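Side-chain contacts in thymidylate synthase (PDB 1TIS), which catalyses the reductive methylation of dUMP to dTMP, using 5,10-methylenetetrahydrofolate as both the one-carbon donor and the reductant: residues Y160-R165 with L169-Y174; D71-Q76 with V86-Y91; R114-V119 with A142-E147. All coordinates share one frame; numbering follows the deposited sequence.

Interaction 1 (Y160-R165 with L169-Y174); sequences YQFNVR and LDLQWY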
loop_
_atom_site.group_PDB
_atom_site.type_symbol
_atom_site.label_atom_id
_atom_site.label_comp_id
_atom_site.label_asym_id
_atom_site.label_seq_id
_atom_site.Cartn_x
_atom_site.Cartn_y
_atom_site.Cartn_z
ATOM N N TYR A 160 -4.276 -4.623 0.407
ATOM C CA TYR A 160 -3.513 -5.880 0.409
ATOM C C TYR A 160 -3.494 -6.555 -0.932
ATOM O O TYR A 160 -4.423 -6.422 -1.732
ATOM C CB TYR A 160 -3.977 -6.947 1.439
ATOM C CG TYR A 160 -5.398 -7.411 1.652
ATOM C CD1 TYR A 160 -5.895 -8.416 0.847
ATOM C CD2 TYR A 160 -6.161 -6.925 2.711
ATOM C CE1 TYR A 160 -7.136 -8.956 1.083
ATOM C CE2 TYR A 160 -7.417 -7.472 2.957
ATOM C CZ TYR A 160 -7.888 -8.483 2.129
ATOM O OH TYR A 160 -9.157 -9.012 2.301
ATOM N N GLN A 161 -2.368 -7.202 -1.167
ATOM C CA GLN A 161 -2.017 -7.826 -2.428
ATOM C C GLN A 161 -1.823 -9.291 -2.074
ATOM O O GLN A 161 -1.290 -9.594 -1.003
ATOM C CB GLN A 161 -0.700 -7.233 -2.917
ATOM C CG GLN A 161 -0.513 -6.540 -4.252
ATOM C CD GLN A 161 -0.401 -7.489 -5.426
ATOM O OE1 GLN A 161 -0.984 -8.574 -5.449
ATOM N NE2 GLN A 161 0.356 -7.165 -6.456
ATOM N N PHE A 162 -2.233 -10.216 -2.920
ATOM C CA PHE A 162 -1.952 -11.631 -2.735
ATOM C C PHE A 162 -1.029 -12.003 -3.871
ATOM O O PHE A 162 -1.175 -11.476 -4.974
ATOM C CB PHE A 162 -3.112 -12.567 -2.917
ATOM C CG PHE A 162 -4.178 -12.615 -1.849
ATOM C CD1 PHE A 162 -3.928 -13.226 -0.621
ATOM C CD2 PHE A 162 -5.412 -12.088 -2.135
ATOM C CE1 PHE A 162 -4.926 -13.316 0.344
ATOM C CE2 PHE A 162 -6.391 -12.187 -1.159
ATOM C CZ PHE A 162 -6.164 -12.796 0.073
ATOM N N ASN A 163 -0.145 -12.972 -3.653
ATOM C CA ASN A 163 0.811 -13.454 -4.658
ATOM C C ASN A 163 0.725 -14.964 -4.576
ATOM O O ASN A 163 0.591 -15.500 -3.467
ATOM C CB ASN A 163 2.229 -13.066 -4.314
ATOM C CG ASN A 163 3.062 -12.599 -5.486
ATOM O OD1 ASN A 163 2.916 -11.478 -5.964
ATOM N ND2 ASN A 163 4.030 -13.371 -5.952
ATOM N N VAL A 164 0.748 -15.688 -5.683
ATOM C CA VAL A 164 0.727 -17.152 -5.664
ATOM C C VAL A 164 2.130 -17.679 -6.063
ATOM O O VAL A 164 2.595 -17.359 -7.171
ATOM C CB VAL A 164 -0.383 -17.610 -6.646
ATOM C CG1 VAL A 164 -0.509 -19.117 -6.571
ATOM C CG2 VAL A 164 -1.711 -16.944 -6.311
ATOM N N ARG A 165 2.854 -18.374 -5.136
ATOM C CA ARG A 165 4.198 -18.936 -5.372
ATOM C C ARG A 165 4.173 -20.125 -6.335
ATOM O O ARG A 165 3.911 -19.948 -7.523
ATOM C CB ARG A 165 4.825 -19.360 -4.044
ATOM C CG ARG A 165 5.457 -18.118 -3.455
ATOM C CD ARG A 165 6.651 -18.314 -2.526
ATOM N NE ARG A 165 6.388 -19.238 -1.428
ATOM C CZ ARG A 165 7.204 -19.379 -0.373
ATOM N NH1 ARG A 165 8.318 -18.658 -0.283
ATOM N NH2 ARG A 165 6.920 -20.246 0.612
ATOM N N LEU A 169 0.469 -19.179 -1.009
ATOM C CA LEU A 169 -0.333 -17.986 -1.129
ATOM C C LEU A 169 0.383 -16.984 -0.277
ATOM O O LEU A 169 0.849 -17.335 0.807
ATOM C CB LEU A 169 -1.705 -18.208 -0.566
ATOM C CG LEU A 169 -2.659 -17.061 -0.556
ATOM C CD1 LEU A 169 -2.968 -16.617 -1.981
ATOM C CD2 LEU A 169 -3.886 -17.508 0.183
ATOM N N ASP A 170 0.500 -15.750 -0.693
ATOM C CA ASP A 170 1.209 -14.804 0.130
ATOM C C ASP A 170 0.288 -13.611 0.310
ATOM O O ASP A 170 -0.461 -13.351 -0.645
ATOM C CB ASP A 170 2.500 -14.396 -0.573
ATOM C CG ASP A 170 3.455 -15.513 -1.013
ATOM O OD1 ASP A 170 3.608 -16.524 -0.325
ATOM O OD2 ASP A 170 4.071 -15.344 -2.063
ATOM N N LEU A 171 0.256 -12.905 1.452
ATOM C CA LEU A 171 -0.580 -11.731 1.558
ATOM C C LEU A 171 0.277 -10.592 2.045
ATOM O O LEU A 171 1.188 -10.812 2.841
ATOM C CB LEU A 171 -1.727 -11.904 2.569
ATOM C CG LEU A 171 -2.751 -10.734 2.673
ATOM C CD1 LEU A 171 -4.065 -11.323 3.100
ATOM C CD2 LEU A 171 -2.335 -9.659 3.661
ATOM N N GLN A 172 0.003 -9.352 1.665
ATOM C CA GLN A 172 0.736 -8.194 2.178
ATOM C C GLN A 172 -0.196 -7.008 2.457
ATOM O O GLN A 172 -0.863 -6.510 1.564
ATOM C CB GLN A 172 1.822 -7.794 1.161
ATOM C CG GLN A 172 2.382 -6.443 1.490
ATOM C CD GLN A 172 3.504 -6.073 0.590
ATOM O OE1 GLN A 172 4.556 -5.761 1.116
ATOM N NE2 GLN A 172 3.421 -6.115 -0.724
ATOM N N TRP A 173 -0.236 -6.483 3.647
ATOM C CA TRP A 173 -1.104 -5.371 3.967
ATOM C C TRP A 173 -0.315 -4.100 4.024
ATOM O O TRP A 173 0.925 -4.104 4.187
ATOM C CB TRP A 173 -1.840 -5.535 5.335
ATOM C CG TRP A 173 -1.177 -6.360 6.426
ATOM C CD1 TRP A 173 -0.608 -7.616 6.256
ATOM C CD2 TRP A 173 -1.016 -5.925 7.687
ATOM N NE1 TRP A 173 -0.068 -7.962 7.403
ATOM C CE2 TRP A 173 -0.295 -6.973 8.275
ATOM C CE3 TRP A 173 -1.388 -4.792 8.344
ATOM C CZ2 TRP A 173 0.102 -6.928 9.581
ATOM C CZ3 TRP A 173 -0.990 -4.741 9.659
ATOM C CH2 TRP A 173 -0.260 -5.783 10.262
ATOM N N TYR A 174 -1.038 -3.011 3.832
ATOM C CA TYR A 174 -0.415 -1.715 4.087
ATOM C C TYR A 174 -1.238 -1.112 5.230
ATOM O O TYR A 174 -2.472 -1.207 5.231
ATOM C CB TYR A 174 -0.477 -0.873 2.839
ATOM C CG TYR A 174 0.224 0.446 2.984
ATOM C CD1 TYR A 174 -0.359 1.470 3.721
ATOM C CD2 TYR A 174 1.434 0.599 2.356
ATOM C CE1 TYR A 174 0.286 2.680 3.836
ATOM C CE2 TYR A 174 2.077 1.811 2.457
ATOM C CZ TYR A 174 1.491 2.821 3.191
ATOM O OH TYR A 174 2.125 4.018 3.255
#

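Interaction 2 (D71-Q76 with V86-Y91); sequences DLRLIQ and VWDENY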
loop_
_atom_site.group_PDB
_atom_site.type_symbol
_atom_site.label_atom_id
_atom_site.label_comp_id
_atom_site.label_asym_id
_atom_site.label_seq_id
_atom_site.Cartn_x
_atom_site.Cartn_y
_atom_site.Cartn_z
ATOM N N ASP A 71 -23.971 -7.496 15.425
ATOM C CA ASP A 71 -23.679 -8.692 14.673
ATOM C C ASP A 71 -22.382 -9.312 15.139
ATOM O O ASP A 71 -22.289 -10.534 15.278
ATOM C CB ASP A 71 -23.555 -8.394 13.197
ATOM C CG ASP A 71 -24.862 -8.007 12.542
ATOM O OD1 ASP A 71 -25.807 -8.798 12.579
ATOM O OD2 ASP A 71 -24.908 -6.917 11.986
ATOM N N LEU A 72 -21.407 -8.445 15.416
ATOM C CA LEU A 72 -20.101 -8.865 15.881
ATOM C C LEU A 72 -20.379 -9.514 17.241
ATOM O O LEU A 72 -19.931 -10.654 17.459
ATOM C CB LEU A 72 -19.208 -7.600 15.913
ATOM C CG LEU A 72 -17.914 -7.475 16.718
ATOM C CD1 LEU A 72 -16.934 -8.598 16.419
ATOM C CD2 LEU A 72 -17.242 -6.181 16.332
ATOM N N ARG A 73 -21.207 -8.903 18.112
ATOM C CA ARG A 73 -21.561 -9.507 19.396
ATOM C C ARG A 73 -22.076 -10.926 19.209
ATOM O O ARG A 73 -21.642 -11.846 19.921
ATOM C CB ARG A 73 -22.667 -8.786 20.125
ATOM C CG ARG A 73 -22.266 -7.516 20.801
ATOM C CD ARG A 73 -23.386 -7.098 21.732
ATOM N NE ARG A 73 -23.020 -5.825 22.307
ATOM C CZ ARG A 73 -23.505 -4.665 21.852
ATOM N NH1 ARG A 73 -24.422 -4.596 20.876
ATOM N NH2 ARG A 73 -23.073 -3.544 22.426
ATOM N N LEU A 74 -22.956 -11.133 18.223
ATOM C CA LEU A 74 -23.477 -12.449 17.926
ATOM C C LEU A 74 -22.332 -13.430 17.603
ATOM O O LEU A 74 -22.315 -14.530 18.158
ATOM C CB LEU A 74 -24.477 -12.246 16.781
ATOM C CG LEU A 74 -25.309 -13.297 16.037
ATOM C CD1 LEU A 74 -24.392 -13.918 15.019
ATOM C CD2 LEU A 74 -25.967 -14.303 16.974
ATOM N N ILE A 75 -21.315 -13.070 16.816
ATOM C CA ILE A 75 -20.295 -14.019 16.401
ATOM C C ILE A 75 -19.403 -14.380 17.590
ATOM O O ILE A 75 -19.049 -15.553 17.845
ATOM C CB ILE A 75 -19.478 -13.384 15.213
ATOM C CG1 ILE A 75 -20.409 -13.122 14.037
ATOM C CG2 ILE A 75 -18.386 -14.338 14.706
ATOM C CD1 ILE A 75 -19.827 -12.425 12.801
ATOM N N GLN A 76 -19.052 -13.362 18.374
ATOM C CA GLN A 76 -18.116 -13.636 19.457
ATOM C C GLN A 76 -18.813 -14.343 20.588
ATOM O O GLN A 76 -18.361 -15.340 21.125
ATOM C CB GLN A 76 -17.512 -12.416 20.150
ATOM C CG GLN A 76 -16.824 -11.291 19.429
ATOM C CD GLN A 76 -15.858 -10.578 20.344
ATOM O OE1 GLN A 76 -15.683 -10.960 21.498
ATOM N NE2 GLN A 76 -15.149 -9.552 19.908
ATOM N N VAL A 86 -14.547 -5.118 20.924
ATOM C CA VAL A 86 -13.533 -4.245 20.352
ATOM C C VAL A 86 -13.983 -2.943 19.683
ATOM O O VAL A 86 -13.195 -1.998 19.625
ATOM C CB VAL A 86 -12.692 -5.091 19.343
ATOM C CG1 VAL A 86 -11.572 -5.765 20.109
ATOM C CG2 VAL A 86 -13.552 -6.156 18.616
ATOM N N TRP A 87 -15.205 -2.847 19.132
ATOM C CA TRP A 87 -15.624 -1.598 18.534
ATOM C C TRP A 87 -16.607 -0.851 19.421
ATOM O O TRP A 87 -16.975 0.278 19.109
ATOM C CB TRP A 87 -16.260 -1.843 17.146
ATOM C CG TRP A 87 -15.263 -2.078 15.997
ATOM C CD1 TRP A 87 -14.781 -3.331 15.820
ATOM C CD2 TRP A 87 -14.784 -1.181 15.043
ATOM N NE1 TRP A 87 -14.024 -3.241 14.768
ATOM C CE2 TRP A 87 -13.994 -2.007 14.278
ATOM C CE3 TRP A 87 -14.859 0.151 14.659
ATOM C CZ2 TRP A 87 -13.293 -1.583 13.172
ATOM C CZ3 TRP A 87 -14.161 0.602 13.542
ATOM C CH2 TRP A 87 -13.387 -0.259 12.811
ATOM N N ASP A 88 -17.006 -1.370 20.581
ATOM C CA ASP A 88 -17.971 -0.707 21.448
ATOM C C ASP A 88 -17.661 0.715 21.866
ATOM O O ASP A 88 -18.412 1.651 21.557
ATOM C CB ASP A 88 -18.169 -1.520 22.700
ATOM C CG ASP A 88 -19.013 -2.752 22.482
ATOM O OD1 ASP A 88 -19.968 -2.748 21.705
ATOM O OD2 ASP A 88 -18.710 -3.727 23.137
ATOM N N GLU A 89 -16.554 0.925 22.559
ATOM C CA GLU A 89 -16.187 2.268 22.940
ATOM C C GLU A 89 -15.381 2.682 21.738
ATOM O O GLU A 89 -14.160 2.535 21.748
ATOM C CB GLU A 89 -15.313 2.288 24.197
ATOM C CG GLU A 89 -16.044 2.633 25.508
ATOM C CD GLU A 89 -16.721 1.480 26.254
ATOM O OE1 GLU A 89 -16.072 0.457 26.499
ATOM O OE2 GLU A 89 -17.894 1.610 26.608
ATOM N N ASN A 90 -16.115 3.041 20.673
ATOM C CA ASN A 90 -15.593 3.494 19.356
ATOM C C ASN A 90 -16.852 3.885 18.570
ATOM O O ASN A 90 -16.980 4.936 17.922
ATOM C CB ASN A 90 -14.816 2.368 18.597
ATOM C CG ASN A 90 -13.776 2.865 17.600
ATOM O OD1 ASN A 90 -14.030 2.927 16.409
ATOM N ND2 ASN A 90 -12.572 3.236 17.975
ATOM N N TYR A 91 -17.863 3.029 18.730
ATOM C CA TYR A 91 -19.210 3.318 18.298
ATOM C C TYR A 91 -19.715 4.301 19.339
ATOM O O TYR A 91 -19.952 5.445 18.956
ATOM C CB TYR A 91 -20.004 2.036 18.282
ATOM C CG TYR A 91 -21.470 2.156 18.586
ATOM C CD1 TYR A 91 -22.339 2.910 17.805
ATOM C CD2 TYR A 91 -21.915 1.471 19.694
ATOM C CE1 TYR A 91 -23.675 2.970 18.146
ATOM C CE2 TYR A 91 -23.248 1.531 20.036
ATOM C CZ TYR A 91 -24.101 2.276 19.259
ATOM O OH TYR A 91 -25.420 2.306 19.630
#

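Interaction 3 (R114-V119 with A142-E147); sequences RDFGGV and AWNPAE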
loop_
_atom_site.group_PDB
_atom_site.type_symbol
_atom_site.label_atom_id
_atom_site.label_comp_id
_atom_site.label_asym_id
_atom_site.label_seq_id
_atom_site.Cartn_x
_atom_site.Cartn_y
_atom_site.Cartn_z
ATOM N N ARG A 114 -17.010 -6.254 0.927
ATOM C CA ARG A 114 -18.103 -6.933 0.293
ATOM C C ARG A 114 -18.844 -6.062 -0.676
ATOM O O ARG A 114 -19.544 -6.566 -1.529
ATOM C CB ARG A 114 -18.981 -7.427 1.405
ATOM C CG ARG A 114 -18.175 -8.227 2.463
ATOM C CD ARG A 114 -17.683 -9.594 2.007
ATOM N NE ARG A 114 -18.847 -10.354 1.659
ATOM C CZ ARG A 114 -18.895 -11.110 0.582
ATOM N NH1 ARG A 114 -17.812 -11.420 -0.095
ATOM N NH2 ARG A 114 -20.044 -11.647 0.217
ATOM N N ASP A 115 -18.668 -4.759 -0.657
ATOM C CA ASP A 115 -19.464 -3.862 -1.442
ATOM C C ASP A 115 -18.722 -2.588 -1.839
ATOM O O ASP A 115 -19.298 -1.509 -1.716
ATOM C CB ASP A 115 -20.700 -3.600 -0.591
ATOM C CG ASP A 115 -21.799 -2.744 -1.213
ATOM O OD1 ASP A 115 -21.938 -2.753 -2.440
ATOM O OD2 ASP A 115 -22.522 -2.071 -0.472
ATOM N N PHE A 116 -17.514 -2.555 -2.397
ATOM C CA PHE A 116 -16.980 -1.266 -2.775
ATOM C C PHE A 116 -17.498 -0.827 -4.146
ATOM O O PHE A 116 -17.005 -1.122 -5.248
ATOM C CB PHE A 116 -15.499 -1.345 -2.750
ATOM C CG PHE A 116 -14.711 -0.044 -2.890
ATOM C CD1 PHE A 116 -14.938 0.875 -3.894
ATOM C CD2 PHE A 116 -13.630 0.136 -2.062
ATOM C CE1 PHE A 116 -14.094 1.938 -4.086
ATOM C CE2 PHE A 116 -12.786 1.207 -2.261
ATOM C CZ PHE A 116 -13.011 2.106 -3.273
ATOM N N GLY A 117 -18.578 -0.068 -4.045
ATOM C CA GLY A 117 -19.196 0.478 -5.228
ATOM C C GLY A 117 -20.006 -0.587 -5.956
ATOM O O GLY A 117 -20.408 -0.389 -7.105
ATOM N N GLY A 118 -20.317 -1.680 -5.234
ATOM C CA GLY A 118 -21.050 -2.800 -5.787
ATOM C C GLY A 118 -20.081 -3.902 -6.168
ATOM O O GLY A 118 -20.533 -4.994 -6.482
ATOM N N VAL A 119 -18.756 -3.708 -6.193
ATOM C CA VAL A 119 -17.823 -4.809 -6.410
ATOM C C VAL A 119 -17.784 -5.601 -5.099
ATOM O O VAL A 119 -17.432 -5.058 -4.036
ATOM C CB VAL A 119 -16.373 -4.407 -6.640
ATOM C CG1 VAL A 119 -15.701 -5.593 -7.269
ATOM C CG2 VAL A 119 -16.236 -3.189 -7.475
ATOM N N ALA A 142 -9.567 -1.010 0.899
ATOM C CA ALA A 142 -10.662 -0.744 1.819
ATOM C C ALA A 142 -10.850 0.773 1.916
ATOM O O ALA A 142 -11.907 1.275 2.291
ATOM C CB ALA A 142 -10.344 -1.283 3.208
ATOM N N TRP A 143 -9.845 1.570 1.561
ATOM C CA TRP A 143 -9.971 3.008 1.623
ATOM C C TRP A 143 -10.814 3.381 0.425
ATOM O O TRP A 143 -10.493 3.107 -0.733
ATOM C CB TRP A 143 -8.602 3.597 1.551
ATOM C CG TRP A 143 -8.471 5.098 1.670
ATOM C CD1 TRP A 143 -8.343 5.885 0.548
ATOM C CD2 TRP A 143 -8.294 5.793 2.841
ATOM N NE1 TRP A 143 -8.055 7.071 1.015
ATOM C CE2 TRP A 143 -8.017 7.055 2.365
ATOM C CE3 TRP A 143 -8.289 5.564 4.198
ATOM C CZ2 TRP A 143 -7.732 8.090 3.231
ATOM C CZ3 TRP A 143 -7.996 6.604 5.057
ATOM C CH2 TRP A 143 -7.719 7.860 4.582
ATOM N N ASN A 144 -11.930 3.982 0.763
ATOM C CA ASN A 144 -12.874 4.448 -0.221
ATOM C C ASN A 144 -12.924 5.958 -0.052
ATOM O O ASN A 144 -13.658 6.414 0.819
ATOM C CB ASN A 144 -14.246 3.784 0.051
ATOM C CG ASN A 144 -15.272 4.075 -1.023
ATOM O OD1 ASN A 144 -15.344 5.193 -1.516
ATOM N ND2 ASN A 144 -16.102 3.143 -1.465
ATOM N N PRO A 145 -12.191 6.781 -0.816
ATOM C CA PRO A 145 -12.070 8.227 -0.599
ATOM C C PRO A 145 -13.428 8.903 -0.446
ATOM O O PRO A 145 -13.736 9.661 0.479
ATOM C CB PRO A 145 -11.289 8.737 -1.806
ATOM C CG PRO A 145 -10.499 7.539 -2.269
ATOM C CD PRO A 145 -11.463 6.373 -2.016
ATOM N N ALA A 146 -14.298 8.467 -1.335
ATOM C CA ALA A 146 -15.607 9.025 -1.437
ATOM C C ALA A 146 -16.546 8.602 -0.312
ATOM O O ALA A 146 -17.670 9.103 -0.270
ATOM C CB ALA A 146 -16.106 8.613 -2.825
ATOM N N GLU A 147 -16.184 7.684 0.592
ATOM C CA GLU A 147 -17.073 7.279 1.676
ATOM C C GLU A 147 -16.380 7.368 3.004
ATOM O O GLU A 147 -16.897 6.934 4.022
ATOM C CB GLU A 147 -17.572 5.846 1.565
ATOM C CG GLU A 147 -18.647 5.565 0.541
ATOM C CD GLU A 147 -19.012 4.088 0.395
ATOM O OE1 GLU A 147 -19.109 3.392 1.405
ATOM O OE2 GLU A 147 -19.203 3.630 -0.738
#

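Interaction 1 (Y160-R165 with L169-Y174)
Between Q161 and Q172, and again between N163 and D170, paired backbone hydrogen bonds lock 160-165 to 169-174. Those of the first pair are 3.2 Å from Q161 N to Q172 O and 3.0 Å from Q172 N to Q161 O. In the second, D170 N meets N163 O at 2.8 Å. CA-H...O contacts fill the intervals, among them Y160 CA to Q172 O.

Apolar contacts occupy the face carrying Y160, F162, V164, L169, L171 and W173. L171 serves two rings: CD1 lies 3.5 Å from CE1 of F162 and also sits over one face of the Y160 ring, offset toward its rim, while CD2 touches Y160 CB. With CG of L169 anti to the backbone N (chi1 178°), its CD1 reaches diagonally across the ladder to F162 CD1 at 3.8 Å. The F162 ring continues onto V125 and I129 of helix 121-131, and Y160 and W173 meet Y191 of helix 184-202.

The two strands form an antiparallel beta hairpin, whose longer member runs on beside strand 205-219 in the central sheet of the thymidylate synthase fold.

Polar groups populate the other face, which is turned to the dimer interface. Q172 NE2 bonds to G213 O of the second subunit. D170 is held by D208 N at OD1, and its OD2 lies 3.4 Å from R165 CG. R165 NE lies 4.0 Å from D170 OD1, beyond salt-bridge range, and OD1 stands well out of the guanidinium plane: opposite charges near each other, with no N-H aimed at the oxygen.

Interaction 2 (D71-Q76 with V86-Y91)
L72 and W87 make the close-packed part of this contact. Methyl CD2 of the leucine approaches CD1 of the indole to 3.8 Å, the two side chains crossing at about a right angle. The leucine CG lies opposite its backbone N (chi1 161°), which sends the branched end from helix 69-77 toward the tryptophan. W87 is held on other sides too: NE1 gives a hydrogen bond to E58 OE1, and the ring meets W61 of helix 53-64 edge-to-face. L72 also rests on W61, so leucine and indole share one aromatic neighbour. The W87 side chain lies about 8 Å from that of C156, the probable nucleophile, which places this buried corner near the active site.

Away from that corner the packing thins. V86, exposed, brings CG2 only to 4.3 Å from L72 CD2 and 4.0 Å from NE2 of Q76, a glancing touch against an amide whose chain reaches out from the next turn of the helix.

One residue on from the leucine, R73 stretches along the contact, fully extended from CG to NE, and delivers NH2 to within 3.3 Å of D88 OD1. D88 follows W87 in the chain, and its other oxygen, OD2, accepts a weak hydrogen bond from T85 N. Guanidinium and carboxylate planes are only 22° apart, yet OD1 lies well out of the guanidinium plane.

The salt bridge is therefore one of charge attraction, with little directional control. It joins a partly exposed R73 to a buried D88 and, with no N-H aimed at OD1, probably tolerates small shifts, whereas the apolar contact of L72 with W87 probably depends on the fit of their shapes.

Interaction 3 (R114-V119 with A142-E147)
F116 and N144 reach each other through matching first torsions: in the phenylalanine CG is set opposite the backbone N (chi1 -170°), and the asparagine adopts the same setting (chi1 -173°). Each side chain thus reaches across to the other loop, and two flat groups come to lie one over the other. The amide is stacked on the ring with their planes 18° apart. Its nitrogen lies closest: ND2 sits over the centre of the F116 ring, 3.4 Å above its plane. The CB of N144 adds an off-centre CH-pi contact, 4.2 Å from the ring centroid.

A second approach comes at the rim. The carbonyl oxygen of W143 lies near the plane of the F116 ring, 3.3 Å from CE2, so the ring meets a peptide oxygen with its edge and an amide with its face. Such edge approach suits the slightly positive ring hydrogens. The W143 side chain lies about 3 Å, between nearest atoms, from that of R176, a probable dUMP-binding residue, so the contact borders the active site.

N144 is fixed from the outside as well. Its ND2 is hydrogen-bonded to OE1 of Q112, while Q112 NE2 bonds to E147 OE1, so one glutamine ties both ends of the 144-147 turn to helix 109-114. Within that turn E147 N bonds to N144 O at 2.8 Å. On the opposing loop F116 begins a type I' beta turn ending at V119, with G117 and G118 at its corners, both at positive phi.

The 114-119 loop links helix 109-114 to helix 121-131, and the 142-147 loop follows helix 121-131 on the way to strand 157-164. P145 of the second subunit also packs on F116, setting this junction of helices and strand beside the dimer interface.

How the interactions relate
Interaction 1 is the sheet contact: two neighbouring strands held by regular backbone bonds, apolar on the helix side and polar toward the second subunit. Interaction 3 is also buried and touches that subunit, but joins two loops through an amide stacked on a ring. Interaction 2 is only partly buried, meets no other chain, and pairs a small apolar contact with a charge pair between a partly exposed arginine and a buried aspartate. No element is shared by the segments, yet helix 121-131 packs on part of the apolar face of interaction 1 and lies between the two loops of interaction 3 in the chain. Interactions 1 and 2 lie on opposite sides of the chain's centre.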